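Local coordinates for sensor protein (Vibrio cholerae O1 biovar El Tor, PDB 3MXQ) that probably acts as a sensor histidine kinase that phosphorylates itself on histidine from ATP, this piece being its PAS-type sensor domain, at residues 48-51 and 52-55; 77-80 and 81-85. One frame throughout, in Å; residues are numbered along the deposited sequence.

Contact 1: 48-51 and 52-55; sequences NEYF and ESRV
Tyr50 and Arg54 cross at an angle on the short helix 49-53, which follows strand 44-47 in the PAS fold. Arg54 NH1 gives a bent hydrogen bond to Tyr50 OH, 3.1 Å long with an N-H...O angle of 141°. The ring and guanidinium planes stand 88° apart, and the hydroxyl lies near the guanidinium edge, somewhat out of its plane. Earlier in the same chain, Arg54 CD makes an off-centre CH-pi contact, 4.1 Å from the centroid of the Tyr50 ring. The arginine bends at chi3 (37°), which lets CD lie against the ring while NH1 reaches the hydroxyl. NH1 also forms a salt bridge with Asp143. Tyr50 OH is also hydrogen-bonded to Glu49 of the second subunit, and Glu49 of this chain forms a salt bridge with Arg54 of the second subunit. Both pairs lie at the subunit interface.

Backbone donors and acceptors pair along the chain. Glu52 N bonds to Asn48 O at 3.2 Å, and Ser53 N to Glu49 O at 3.1 Å; both are i to i+4 helical bonds. The next donor shifts register: Arg54 N reaches Phe51 O at 3.1 Å, an i to i+3 bond. Asn48 sits at the N-cap, but its OD1 turns to Ser25 of the second subunit. Glu52 extends past Asn48 O, and its OE1 accepts from Gly59 N.

Phe51 and Val55 carry the apolar side, with Phe51 CE2 and Val55 CG1 3.9 Å apart; Met62 touches both residues. Ser53 OG lies between its own backbone N and carbonyl carbon. From there Ser53 OG donates to Tyr50 O, 2.8 Å away and above the carbonyl plane.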
ATOM      1  N   ASN A  48     -14.598   6.213  -0.383  1.00 43.84           N
ATOM      2  CA  ASN A  48     -13.493   6.278   0.596  1.00 43.99           C
ATOM      3  C   ASN A  48     -13.814   6.893   1.930  1.00 44.76           C
ATOM      4  O   ASN A  48     -14.577   7.853   2.011  1.00 45.12           O
ATOM      5  CB  ASN A  48     -12.433   7.225   0.058  1.00 43.66           C
ATOM      6  CG  ASN A  48     -11.272   6.522  -0.492  1.00 42.27           C
ATOM      7  OD1 ASN A  48     -11.248   5.300  -0.557  1.00 41.61           O
ATOM      8  ND2 ASN A  48     -10.279   7.283  -0.902  1.00 41.68           N
ATOM      9  N   GLU A  49     -13.147   6.392   2.960  1.00 45.85           N
ATOM     10  CA  GLU A  49     -13.044   7.065   4.254  1.00 47.06           C
ATOM     11  C   GLU A  49     -12.321   8.392   4.033  1.00 46.83           C
ATOM     12  O   GLU A  49     -12.716   9.409   4.569  1.00 46.86           O
ATOM     13  CB  GLU A  49     -12.270   6.181   5.257  1.00 47.42           C
ATOM     14  CG  GLU A  49     -12.384   6.601   6.737  1.00 50.86           C
ATOM     15  CD  GLU A  49     -11.792   5.565   7.729  1.00 54.76           C
ATOM     16  OE1 GLU A  49     -11.522   4.394   7.328  1.00 56.24           O
ATOM     17  OE2 GLU A  49     -11.601   5.932   8.924  1.00 56.63           O
ATOM     18  N   TYR A  50     -11.273   8.368   3.217  1.00 47.19           N
ATOM     19  CA  TYR A  50     -10.488   9.555   2.927  1.00 47.73           C
ATOM     20  C   TYR A  50     -11.315  10.653   2.248  1.00 48.38           C
ATOM     21  O   TYR A  50     -11.087  11.837   2.499  1.00 48.56           O
ATOM     22  CB  TYR A  50      -9.275   9.193   2.081  1.00 47.49           C
ATOM     23  CG  TYR A  50      -8.299  10.326   1.921  1.00 48.75           C
ATOM     24  CD1 TYR A  50      -7.421  10.664   2.946  1.00 50.17           C
ATOM     25  CD2 TYR A  50      -8.255  11.067   0.744  1.00 49.91           C
ATOM     26  CE1 TYR A  50      -6.519  11.718   2.805  1.00 52.40           C
ATOM     27  CE2 TYR A  50      -7.354  12.120   0.579  1.00 51.82           C
ATOM     28  CZ  TYR A  50      -6.491  12.440   1.613  1.00 52.80           C
ATOM     29  OH  TYR A  50      -5.609  13.488   1.465  1.00 55.01           O
ATOM     30  N   PHE A  51     -12.261  10.253   1.397  1.00 49.17           N
ATOM     31  CA  PHE A  51     -13.196  11.173   0.744  1.00 49.94           C
ATOM     32  C   PHE A  51     -14.093  11.828   1.782  1.00 51.30           C
ATOM     33  O   PHE A  51     -14.201  13.053   1.801  1.00 51.28           O
ATOM     34  CB  PHE A  51     -14.041  10.419  -0.294  1.00 49.80           C
ATOM     35  CG  PHE A  51     -14.835  11.305  -1.236  1.00 48.59           C
ATOM     36  CD1 PHE A  51     -14.449  11.455  -2.557  1.00 48.44           C
ATOM     37  CD2 PHE A  51     -15.996  11.938  -0.822  1.00 48.52           C
ATOM     38  CE1 PHE A  51     -15.188  12.258  -3.439  1.00 47.91           C
ATOM     39  CE2 PHE A  51     -16.735  12.746  -1.702  1.00 47.96           C
ATOM     40  CZ  PHE A  51     -16.330  12.899  -3.000  1.00 46.99           C
ATOM     41  N   GLU A  52     -14.715  11.017   2.645  1.00 52.88           N
ATOM     42  CA  GLU A  52     -15.596  11.512   3.715  1.00 54.92           C
ATOM     43  C   GLU A  52     -14.919  12.575   4.546  1.00 55.69           C
ATOM     44  O   GLU A  52     -15.487  13.637   4.780  1.00 56.15           O
ATOM     45  CB  GLU A  52     -16.018  10.404   4.674  1.00 55.33           C
ATOM     46  CG  GLU A  52     -16.810   9.273   4.064  1.00 58.42           C
ATOM     47  CD  GLU A  52     -17.155   8.185   5.082  1.00 62.41           C
ATOM     48  OE1 GLU A  52     -17.690   8.536   6.169  1.00 64.35           O
ATOM     49  OE2 GLU A  52     -16.907   6.985   4.786  1.00 63.73           O
ATOM     50  N   SER A  53     -13.709  12.273   4.996  1.00 56.69           N
ATOM     51  CA  SER A  53     -12.993  13.122   5.921  1.00 57.95           C
ATOM     52  C   SER A  53     -12.744  14.514   5.346  1.00 58.90           C
ATOM     53  O   SER A  53     -12.551  15.476   6.099  1.00 59.30           O
ATOM     54  CB  SER A  53     -11.677  12.463   6.345  1.00 57.96           C
ATOM     55  OG  SER A  53     -10.793  12.321   5.247  1.00 58.13           O
ATOM     56  N   ARG A  54     -12.790  14.637   4.023  1.00 59.61           N
ATOM     57  CA  ARG A  54     -12.460  15.910   3.386  1.00 60.66           C
ATOM     58  C   ARG A  54     -13.653  16.687   2.825  1.00 60.86           C
ATOM     59  O   ARG A  54     -13.494  17.758   2.255  1.00 61.14           O
ATOM     60  CB  ARG A  54     -11.361  15.701   2.353  1.00 60.84           C
ATOM     61  CG  ARG A  54     -10.081  15.170   3.010  1.00 63.18           C
ATOM     62  CD  ARG A  54      -8.895  15.149   2.077  1.00 65.54           C
ATOM     63  NE  ARG A  54      -8.916  16.311   1.202  1.00 68.09           N
ATOM     64  CZ  ARG A  54      -8.137  16.460   0.140  1.00 69.23           C
ATOM     65  NH1 ARG A  54      -7.244  15.528  -0.178  1.00 69.58           N
ATOM     66  NH2 ARG A  54      -8.256  17.554  -0.604  1.00 70.29           N
ATOM     67  N   VAL A  55     -14.851  16.156   3.009  1.00 61.29           N
ATOM     68  CA  VAL A  55     -16.052  16.869   2.630  1.00 61.70           C
ATOM     69  C   VAL A  55     -16.885  17.096   3.870  1.00 62.74           C
ATOM     70  O   VAL A  55     -16.670  16.443   4.896  1.00 62.65           O
ATOM     71  CB  VAL A  55     -16.875  16.118   1.562  1.00 61.55           C
ATOM     72  CG1 VAL A  55     -16.146  16.117   0.242  1.00 61.30           C
ATOM     73  CG2 VAL A  55     -17.186  14.697   1.993  1.00 61.15           C
TER

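Contact 2: 77-80 and 81-85; sequences YLKR and KIDTA
Tyr77 to Ala85 form regular alpha-helix, with Lys81 N to Tyr77 O (3.0 Å) first in a run of i to i+4 bonds. This is part of helix 75-88 of the PAS fold, which packs against the antiparallel sheet. On one side the Lys81 chain lies over a face of the Tyr77 ring. Lys81 CG sits above the rim, and the bend at chi2 (-60°) carries the chain on along the ring, leaving Lys81 CE 3.5 Å from Tyr77 CZ. Both polar ends go elsewhere: Lys81 NZ to Ser94 OG, and Tyr77 OH to Glu97 N.

The buried side is apolar. Leu78 CD2 and Ile82 CD1 lie 4.1 Å apart. Leu78 touches Leu139 and Ile82 touches Val137, both on strand 134-145.

Lys79 and Asp83 form an i to i+4 salt bridge. Lys79 NZ meets Asp83 OD2 at 3.0 Å, nearly in line with the carboxylate C-O bond. The last torsion of Lys79 (chi4 -77°) folds the ammonium toward the acid. Asp83 OD1 has a second partner, Tyr42 OH, so both carboxylate oxygens are engaged.

Arg80 O accepts two bonds, from Thr84 N and from Thr84 OG1. The two donors reach this carbonyl oxygen from opposite faces of its plane.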
ATOM      1  N   TYR A  77     -18.513  20.843 -14.336  1.00 42.67           N
ATOM      2  CA  TYR A  77     -17.231  20.269 -14.652  1.00 41.42           C
ATOM      3  C   TYR A  77     -17.284  18.739 -14.515  1.00 40.51           C
ATOM      4  O   TYR A  77     -16.911  18.009 -15.440  1.00 40.41           O
ATOM      5  CB  TYR A  77     -16.161  20.895 -13.753  1.00 41.42           C
ATOM      6  CG  TYR A  77     -14.765  20.459 -14.077  1.00 41.82           C
ATOM      7  CD1 TYR A  77     -14.010  19.737 -13.154  1.00 42.16           C
ATOM      8  CD2 TYR A  77     -14.194  20.759 -15.311  1.00 42.40           C
ATOM      9  CE1 TYR A  77     -12.718  19.327 -13.458  1.00 42.89           C
ATOM     10  CE2 TYR A  77     -12.914  20.348 -15.626  1.00 42.78           C
ATOM     11  CZ  TYR A  77     -12.180  19.640 -14.699  1.00 43.27           C
ATOM     12  OH  TYR A  77     -10.907  19.236 -15.021  1.00 44.18           O
ATOM     13  N   LEU A  78     -17.785  18.277 -13.373  1.00 39.23           N
ATOM     14  CA  LEU A  78     -17.948  16.863 -13.083  1.00 37.94           C
ATOM     15  C   LEU A  78     -18.775  16.108 -14.111  1.00 37.48           C
ATOM     16  O   LEU A  78     -18.414  14.987 -14.488  1.00 37.58           O
ATOM     17  CB  LEU A  78     -18.570  16.674 -11.701  1.00 37.86           C
ATOM     18  CG  LEU A  78     -17.623  16.277 -10.568  1.00 37.42           C
ATOM     19  CD1 LEU A  78     -18.396  16.020  -9.276  1.00 36.40           C
ATOM     20  CD2 LEU A  78     -16.821  15.051 -10.959  1.00 37.15           C
ATOM     21  N   LYS A  79     -19.885  16.702 -14.547  1.00 36.67           N
ATOM     22  CA  LYS A  79     -20.731  16.089 -15.558  1.00 36.11           C
ATOM     23  C   LYS A  79     -19.993  15.943 -16.883  1.00 35.97           C
ATOM     24  O   LYS A  79     -20.136  14.927 -17.566  1.00 35.65           O
ATOM     25  CB  LYS A  79     -22.023  16.869 -15.752  1.00 35.92           C
ATOM     26  CG  LYS A  79     -23.093  16.094 -16.527  1.00 36.29           C
ATOM     27  CD  LYS A  79     -24.414  16.854 -16.601  1.00 36.99           C
ATOM     28  CE  LYS A  79     -25.525  15.979 -17.140  1.00 37.35           C
ATOM     29  NZ  LYS A  79     -25.428  15.812 -18.614  1.00 38.17           N
ATOM     30  N   ARG A  80     -19.188  16.940 -17.241  1.00 35.72           N
ATOM     31  CA  ARG A  80     -18.436  16.846 -18.480  1.00 36.22           C
ATOM     32  C   ARG A  80     -17.407  15.723 -18.395  1.00 35.48           C
ATOM     33  O   ARG A  80     -17.189  14.988 -19.352  1.00 35.48           O
ATOM     34  CB  ARG A  80     -17.776  18.175 -18.858  1.00 36.92           C
ATOM     35  CG  ARG A  80     -17.199  18.166 -20.274  1.00 39.73           C
ATOM     36  CD  ARG A  80     -16.663  19.508 -20.710  1.00 45.95           C
ATOM     37  NE  ARG A  80     -17.741  20.457 -21.030  1.00 51.38           N
ATOM     38  CZ  ARG A  80     -18.521  20.397 -22.118  1.00 53.10           C
ATOM     39  NH1 ARG A  80     -18.385  19.417 -23.006  1.00 54.74           N
ATOM     40  NH2 ARG A  80     -19.462  21.307 -22.304  1.00 52.92           N
ATOM     41  N   LYS A  81     -16.784  15.592 -17.237  1.00 34.81           N
ATOM     42  CA  LYS A  81     -15.818  14.548 -17.019  1.00 33.97           C
ATOM     43  C   LYS A  81     -16.461  13.168 -17.016  1.00 33.75           C
ATOM     44  O   LYS A  81     -15.980  12.261 -17.694  1.00 34.03           O
ATOM     45  CB  LYS A  81     -15.071  14.801 -15.726  1.00 33.80           C
ATOM     46  CG  LYS A  81     -14.204  16.014 -15.772  1.00 33.96           C
ATOM     47  CD  LYS A  81     -13.174  15.875 -16.856  1.00 35.83           C
ATOM     48  CE  LYS A  81     -11.955  16.709 -16.521  1.00 37.41           C
ATOM     49  NZ  LYS A  81     -10.760  16.276 -17.298  1.00 38.93           N
ATOM     50  N   ILE A  82     -17.546  13.005 -16.268  1.00 33.27           N
ATOM     51  CA  ILE A  82     -18.202  11.708 -16.187  1.00 33.05           C
ATOM     52  C   ILE A  82     -18.807  11.320 -17.533  1.00 33.54           C
ATOM     53  O   ILE A  82     -18.730  10.168 -17.961  1.00 33.29           O
ATOM     54  CB  ILE A  82     -19.259  11.690 -15.086  1.00 32.96           C
ATOM     55  CG1 ILE A  82     -18.590  11.867 -13.720  1.00 32.70           C
ATOM     56  CG2 ILE A  82     -20.037  10.375 -15.098  1.00 32.69           C
ATOM     57  CD1 ILE A  82     -19.494  12.482 -12.687  1.00 32.46           C
ATOM     58  N   ASP A  83     -19.389  12.299 -18.216  1.00 34.29           N
ATOM     59  CA  ASP A  83     -20.012  12.040 -19.505  1.00 34.76           C
ATOM     60  C   ASP A  83     -18.991  11.674 -20.571  1.00 34.78           C
ATOM     61  O   ASP A  83     -19.251  10.798 -21.394  1.00 34.72           O
ATOM     62  CB  ASP A  83     -20.904  13.205 -19.914  1.00 34.96           C
ATOM     63  CG  ASP A  83     -22.192  13.256 -19.097  1.00 36.39           C
ATOM     64  OD1 ASP A  83     -22.392  12.369 -18.242  1.00 38.10           O
ATOM     65  OD2 ASP A  83     -23.014  14.174 -19.297  1.00 38.66           O
ATOM     66  N   THR A  84     -17.820  12.307 -20.521  1.00 34.94           N
ATOM     67  CA  THR A  84     -16.712  11.956 -21.404  1.00 35.08           C
ATOM     68  C   THR A  84     -16.425  10.465 -21.292  1.00 35.77           C
ATOM     69  O   THR A  84     -16.436   9.750 -22.292  1.00 35.77           O
ATOM     70  CB  THR A  84     -15.460  12.808 -21.115  1.00 34.78           C
ATOM     71  OG1 THR A  84     -15.789  14.183 -21.314  1.00 35.44           O
ATOM     72  CG2 THR A  84     -14.312  12.459 -22.042  1.00 33.47           C
ATOM     73  N   ALA A  85     -16.221   9.994 -20.071  1.00 36.66           N
ATOM     74  CA  ALA A  85     -16.007   8.585 -19.836  1.00 37.90           C
ATOM     75  C   ALA A  85     -17.132   7.753 -20.434  1.00 38.89           C
ATOM     76  O   ALA A  85     -16.879   6.741 -21.082  1.00 38.62           O
ATOM     77  CB  ALA A  85     -15.877   8.310 -18.341  1.00 37.92           C
TER

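Overall arrangement
Both contacts are local turns of helix within one PAS domain, and they come in series along the chain. Contact 1 is on helix 49-53, just after edge strand 44-47. Contact 2 is on helix 75-88, which precedes the other edge strand, 92-95. Helices 59-62 and 67-70 lie between them in sequence. The centres of contacts 1 and 2 are 21 Å apart, on opposite sides of the chain's centre. The nearest atoms of contact 1 and contact 2 are about 7 Å apart. Contact 1 thus lies at a subunit interface of the sensor domain, while contact 2 joins helix 75-88 to the sheet within one subunit; no other chain of the assembly touches it.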